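Local atomic coordinates of acetate CoA-transferase subunit beta (PDB entry 5DBN), a protein that transfers coenzyme A between acetyl-CoA and short-chain carboxylates such as acetoacetate, working as the beta subunit of a heterotetramer with two alpha subunits. Residues Ala8-Gln13 / Met30-Pro36; Phe49-Val55 / Cys70-Ala76. The contacts are given in a common frame with arbitrary orientation. Residue numbers count along the deposited sequence, not the author numbering.

Contact 1 (Ala8-Gln13 / Met30-Pro36); sequences ARRVAQ and MVANYLP
Small side chains let a helix lie close against a neighbouring segment, and Ala8 and Ala12, one helical turn apart, illustrate the principle. The helix, begun earlier, runs through Ala8 and Ala12, with Ala12 N hydrogen-bonded to Ala8 O at 2.9 Å, and both CA-CB bonds point toward residues 30-36. That segment passes through a short 3-10 turn around Ala32 and Asn33 (Asn33 N to Met30 O, 2.9 Å) and then extends through Leu35 and Pro36. The CA atoms of Ala8 and Val31 are 4.6 Å apart, those of Ala12 and Leu35 5.2 Å. Ala12, the most covered residue, has CB 3.2 Å from Tyr34 O, CA 3.7 Å from Val31 CG1 and O 3.7 Å from Pro36 CD. Ala8 CB touches Met30 CB at 3.8 Å. Val31, chi1 t, directs both methyls at the helix: CG1 meets Ala12, and CG2 packs 3.8 Å from Val11 CG1. Tyr34, chi1 m, brings CB to 3.9 Å from Arg9 CA and ring atom CD2 to 4.0 Å from Ala8 CB. This packing, mainly apolar and without hydrogen bonds, joins the N-terminal helix to the connection between parallel strands 20-23 and 42-45 of the open alpha/beta CoA-transferase fold.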
loop_
_atom_site.group_PDB
_atom_site.type_symbol
_atom_site.label_atom_id
_atom_site.label_comp_id
_atom_site.label_asym_id
_atom_site.label_seq_id
_atom_site.Cartn_x
_atom_site.Cartn_y
_atom_site.Cartn_z
ATOM N N ALA B 8 33.940 -10.311 -2.556
ATOM C CA ALA B 8 32.897 -10.118 -3.557
ATOM C C ALA B 8 32.774 -11.342 -4.455
ATOM O O ALA B 8 31.670 -11.776 -4.788
ATOM C CB ALA B 8 33.185 -8.883 -4.389
ATOM N N ARG B 9 33.918 -11.887 -4.847
ATOM C CA ARG B 9 33.961 -13.072 -5.692
ATOM C C ARG B 9 33.282 -14.258 -5.008
ATOM O O ARG B 9 32.484 -14.963 -5.622
ATOM C CB ARG B 9 35.411 -13.414 -6.040
ATOM C CG ARG B 9 35.595 -14.626 -6.936
ATOM C CD ARG B 9 37.060 -14.782 -7.320
ATOM N NE ARG B 9 37.303 -15.946 -8.167
ATOM C CZ ARG B 9 38.484 -16.249 -8.702
ATOM N NH1 ARG B 9 39.539 -15.475 -8.479
ATOM N NH2 ARG B 9 38.614 -17.330 -9.462
ATOM N N ARG B 10 33.598 -14.474 -3.734
ATOM C CA ARG B 10 32.996 -15.574 -2.986
ATOM C C ARG B 10 31.485 -15.396 -2.814
ATOM O O ARG B 10 30.724 -16.350 -2.978
ATOM C CB ARG B 10 33.667 -15.727 -1.617
ATOM C CG ARG B 10 33.046 -16.811 -0.734
ATOM C CD ARG B 10 33.039 -18.177 -1.417
ATOM N NE ARG B 10 32.244 -19.160 -0.685
ATOM C CZ ARG B 10 30.935 -19.340 -0.846
ATOM N NH1 ARG B 10 30.249 -18.595 -1.704
ATOM N NH2 ARG B 10 30.302 -20.263 -0.138
ATOM N N VAL B 11 31.055 -14.184 -2.480
ATOM C CA VAL B 11 29.632 -13.898 -2.327
ATOM C C VAL B 11 28.889 -14.129 -3.641
ATOM O O VAL B 11 27.771 -14.650 -3.650
ATOM C CB VAL B 11 29.392 -12.450 -1.840
ATOM C CG1 VAL B 11 27.907 -12.098 -1.874
ATOM C CG2 VAL B 11 29.939 -12.259 -0.432
ATOM N N ALA B 12 29.513 -13.738 -4.747
ATOM C CA ALA B 12 28.917 -13.915 -6.066
ATOM C C ALA B 12 28.620 -15.385 -6.349
ATOM O O ALA B 12 27.619 -15.714 -6.984
ATOM C CB ALA B 12 29.834 -13.347 -7.138
ATOM N N GLN B 13 29.499 -16.263 -5.875
ATOM C CA GLN B 13 29.326 -17.701 -6.060
ATOM C C GLN B 13 28.189 -18.262 -5.203
ATOM O O GLN B 13 27.733 -19.383 -5.426
ATOM C CB GLN B 13 30.633 -18.435 -5.745
ATOM C CG GLN B 13 31.731 -18.196 -6.775
ATOM C CD GLN B 13 33.061 -18.816 -6.385
ATOM O OE1 GLN B 13 33.245 -19.264 -5.254
ATOM N NE2 GLN B 13 33.998 -18.844 -7.327
ATOM N N MET B 30 30.333 -4.590 -5.731
ATOM C CA MET B 30 31.358 -5.293 -6.498
ATOM C C MET B 30 30.929 -6.717 -6.845
ATOM O O MET B 30 31.459 -7.316 -7.781
ATOM C CB MET B 30 32.675 -5.335 -5.720
ATOM C CG MET B 30 33.378 -3.996 -5.621
ATOM S SD MET B 30 34.737 -3.991 -4.430
ATOM C CE MET B 30 35.875 -5.140 -5.198
ATOM N N VAL B 31 29.987 -7.261 -6.078
ATOM C CA VAL B 31 29.525 -8.630 -6.286
ATOM C C VAL B 31 28.959 -8.805 -7.692
ATOM O O VAL B 31 29.047 -9.884 -8.277
ATOM C CB VAL B 31 28.452 -9.024 -5.244
ATOM C CG1 VAL B 31 27.874 -10.411 -5.537
ATOM C CG2 VAL B 31 29.036 -8.987 -3.839
ATOM N N ALA B 32 28.400 -7.732 -8.237
ATOM C CA ALA B 32 27.803 -7.769 -9.567
ATOM C C ALA B 32 28.862 -8.004 -10.643
ATOM O O ALA B 32 28.537 -8.378 -11.771
ATOM C CB ALA B 32 27.048 -6.480 -9.840
ATOM N N ASN B 33 30.126 -7.793 -10.288
ATOM C CA ASN B 33 31.222 -7.881 -11.248
ATOM C C ASN B 33 31.908 -9.245 -11.244
ATOM O O ASN B 33 32.942 -9.421 -11.890
ATOM C CB ASN B 33 32.265 -6.801 -10.949
ATOM C CG ASN B 33 31.678 -5.403 -10.949
ATOM O OD1 ASN B 33 30.647 -5.147 -11.574
ATOM N ND2 ASN B 33 32.334 -4.488 -10.243
ATOM N N TYR B 34 31.336 -10.201 -10.515
ATOM C CA TYR B 34 31.944 -11.525 -10.377
ATOM C C TYR B 34 30.917 -12.653 -10.469
ATOM O O TYR B 34 31.154 -13.754 -9.971
ATOM C CB TYR B 34 32.703 -11.621 -9.051
ATOM C CG TYR B 34 33.882 -10.679 -8.964
ATOM C CD1 TYR B 34 35.100 -11.003 -9.547
ATOM C CD2 TYR B 34 33.779 -9.469 -8.292
ATOM C CE1 TYR B 34 36.177 -10.146 -9.470
ATOM C CE2 TYR B 34 34.853 -8.606 -8.207
ATOM C CZ TYR B 34 36.049 -8.948 -8.798
ATOM O OH TYR B 34 37.119 -8.090 -8.714
ATOM N N LEU B 35 29.778 -12.386 -11.099
ATOM C CA LEU B 35 28.758 -13.414 -11.274
ATOM C C LEU B 35 29.276 -14.523 -12.189
ATOM O O LEU B 35 29.721 -14.247 -13.302
ATOM C CB LEU B 35 27.476 -12.814 -11.851
ATOM C CG LEU B 35 26.814 -11.735 -10.994
ATOM C CD1 LEU B 35 25.669 -11.079 -11.758
ATOM C CD2 LEU B 35 26.312 -12.315 -9.680
ATOM N N PRO B 36 29.244 -15.783 -11.717
ATOM C CA PRO B 36 29.686 -16.883 -12.584
ATOM C C PRO B 36 28.835 -17.025 -13.843
ATOM O O PRO B 36 27.723 -16.501 -13.899
ATOM C CB PRO B 36 29.535 -18.120 -11.692
ATOM C CG PRO B 36 29.567 -17.603 -10.302
ATOM C CD PRO B 36 28.927 -16.253 -10.356
#

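Contact 2 (Phe49-Val55 / Cys70-Ala76); sequences FLGLGPV and CGVLPGA
Gly51, Gly53 and Gly71 lie in the paired strands, and none could carry a side chain without a clash. At phi/psi 96/37 a CB on Gly51 would be jammed against the Leu50 carbonyl O and also lie 3.0 Å from Ala76 CA; one on Gly71 would fall 2.1 Å from Pro54 O, and one on Gly53 would strike Pro54. Strands 51-53 and 71-73 run antiparallel but strongly twisted, at 127° with axes 4.2 Å apart. Gly53 and Gly71 form a hydrogen-bonded pair, Gly53 N to Gly71 O and Gly71 N to Gly53 O both at 3.0 Å; Leu52 and Val72 are the adjoining non-hydrogen-bonded pair, and Leu73 N donates a hydrogen bond to Gly51 O (3.0 Å). A type II turn from Leu73 to Ala76 brings Ala76 CA to 3.2 Å from Leu50 O. Apolar contacts gather round Cys70 (chi1 p), whose SG lies 3.3 Å from Leu52 CD1 and 3.9 Å from Phe49 CZ, a sulfur-aromatic contact. Phe49, chi1 p, places CE2 4.1 Å from Val72 CG1. The result is a two-stranded antiparallel ribbon, its Leu52 side chain about 7 Å from that of Glu46, the predicted active-site residue.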
loop_
_atom_site.group_PDB
_atom_site.type_symbol
_atom_site.label_atom_id
_atom_site.label_comp_id
_atom_site.label_asym_id
_atom_site.label_seq_id
_atom_site.Cartn_x
_atom_site.Cartn_y
_atom_site.Cartn_z
ATOM N N PHE B 49 12.944 0.493 -8.007
ATOM C CA PHE B 49 12.852 -0.231 -9.273
ATOM C C PHE B 49 13.612 -1.556 -9.274
ATOM O O PHE B 49 14.528 -1.771 -8.479
ATOM C CB PHE B 49 13.334 0.652 -10.432
ATOM C CG PHE B 49 14.749 1.138 -10.301
ATOM C CD1 PHE B 49 15.034 2.305 -9.612
ATOM C CD2 PHE B 49 15.790 0.454 -10.906
ATOM C CE1 PHE B 49 16.331 2.764 -9.505
ATOM C CE2 PHE B 49 17.089 0.911 -10.804
ATOM C CZ PHE B 49 17.360 2.068 -10.104
ATOM N N LEU B 50 13.186 -2.447 -10.166
ATOM C CA LEU B 50 13.839 -3.733 -10.387
ATOM C C LEU B 50 14.502 -3.751 -11.756
ATOM O O LEU B 50 13.984 -3.168 -12.712
ATOM C CB LEU B 50 12.831 -4.879 -10.278
ATOM C CG LEU B 50 12.413 -5.277 -8.864
ATOM C CD1 LEU B 50 11.123 -6.072 -8.892
ATOM C CD2 LEU B 50 13.515 -6.085 -8.206
ATOM N N GLY B 51 15.641 -4.429 -11.847
ATOM C CA GLY B 51 16.384 -4.520 -13.088
ATOM C C GLY B 51 17.494 -3.489 -13.154
ATOM O O GLY B 51 17.783 -2.945 -14.222
ATOM N N LEU B 52 18.126 -3.228 -12.012
ATOM C CA LEU B 52 19.230 -2.274 -11.942
ATOM C C LEU B 52 20.421 -2.771 -12.746
ATOM O O LEU B 52 20.699 -3.970 -12.785
ATOM C CB LEU B 52 19.646 -2.036 -10.489
ATOM C CG LEU B 52 20.861 -1.132 -10.259
ATOM C CD1 LEU B 52 20.592 0.284 -10.735
ATOM C CD2 LEU B 52 21.257 -1.137 -8.796
ATOM N N GLY B 53 21.126 -1.844 -13.384
ATOM C CA GLY B 53 22.289 -2.187 -14.176
ATOM C C GLY B 53 23.254 -1.028 -14.309
ATOM O O GLY B 53 23.010 0.051 -13.771
ATOM N N PRO B 54 24.363 -1.244 -15.032
ATOM C CA PRO B 54 25.360 -0.192 -15.247
ATOM C C PRO B 54 24.817 0.953 -16.087
ATOM O O PRO B 54 23.804 0.794 -16.767
ATOM C CB PRO B 54 26.490 -0.914 -15.994
ATOM C CG PRO B 54 26.239 -2.367 -15.795
ATOM C CD PRO B 54 24.764 -2.516 -15.655
ATOM N N VAL B 55 25.495 2.094 -16.040
ATOM C CA VAL B 55 25.119 3.236 -16.858
ATOM C C VAL B 55 25.315 2.923 -18.336
ATOM O O VAL B 55 26.328 2.344 -18.733
ATOM C CB VAL B 55 25.940 4.495 -16.502
ATOM C CG1 VAL B 55 25.482 5.691 -17.335
ATOM C CG2 VAL B 55 25.829 4.808 -15.024
ATOM N N CYS B 70 22.922 5.641 -12.566
ATOM C CA CYS B 70 23.008 4.232 -12.927
ATOM C C CYS B 70 22.237 3.992 -14.217
ATOM O O CYS B 70 21.929 4.933 -14.950
ATOM C CB CYS B 70 22.460 3.346 -11.806
ATOM S SG CYS B 70 20.673 3.480 -11.556
ATOM N N GLY B 71 21.937 2.728 -14.492
ATOM C CA GLY B 71 21.157 2.362 -15.657
ATOM C C GLY B 71 20.201 1.235 -15.331
ATOM O O GLY B 71 20.056 0.853 -14.170
ATOM N N VAL B 72 19.547 0.713 -16.363
ATOM C CA VAL B 72 18.631 -0.413 -16.220
ATOM C C VAL B 72 18.804 -1.396 -17.372
ATOM O O VAL B 72 19.348 -1.047 -18.421
ATOM C CB VAL B 72 17.159 0.048 -16.178
ATOM C CG1 VAL B 72 16.858 0.787 -14.880
ATOM C CG2 VAL B 72 16.834 0.912 -17.391
ATOM N N LEU B 73 18.349 -2.626 -17.157
ATOM C CA LEU B 73 18.375 -3.654 -18.189
ATOM C C LEU B 73 16.978 -3.814 -18.782
ATOM O O LEU B 73 16.011 -3.297 -18.228
ATOM C CB LEU B 73 18.879 -4.980 -17.613
ATOM C CG LEU B 73 20.281 -4.933 -16.997
ATOM C CD1 LEU B 73 20.637 -6.263 -16.355
ATOM C CD2 LEU B 73 21.318 -4.561 -18.047
ATOM N N PRO B 74 16.869 -4.506 -19.927
ATOM C CA PRO B 74 15.552 -4.748 -20.525
ATOM C C PRO B 74 14.604 -5.483 -19.585
ATOM O O PRO B 74 14.989 -6.482 -18.979
ATOM C CB PRO B 74 15.877 -5.602 -21.752
ATOM C CG PRO B 74 17.272 -5.243 -22.098
ATOM C CD PRO B 74 17.959 -4.983 -20.796
ATOM N N GLY B 75 13.378 -4.984 -19.471
ATOM C CA GLY B 75 12.379 -5.587 -18.608
ATOM C C GLY B 75 12.385 -5.004 -17.208
ATOM O O GLY B 75 11.781 -5.561 -16.292
ATOM N N ALA B 76 13.062 -3.873 -17.040
ATOM C CA ALA B 76 13.103 -3.201 -15.751
ATOM C C ALA B 76 11.727 -2.639 -15.410
ATOM O O ALA B 76 10.957 -2.278 -16.302
ATOM C CB ALA B 76 14.143 -2.096 -15.763
HETATM O O HOH W 1 22.606 -1.161 -17.776
#

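In the fold
Local closures made in series can organise a chain, and these two neither nest nor cross. From the N terminus, helix 3-12 leads into strand 20-23, and contact 1 closes when the following loop returns to the helix. The chain then enters strand 42-45, at an edge of the main sheet within this subunit, and passes Glu46, the predicted active-site residue. Contact 2 closes an excursion without helix or strand between residues 55 and 70; backbone hydrogen bonds tie Gly51 and Leu52 to Leu43 of strand 42-45, and Leu50 to Ala77 of strand 76-78. Contact 2 also faces two alpha chains, one through Leu50, Pro74 and a hydrogen bond to Gly75 O, the other through Phe49.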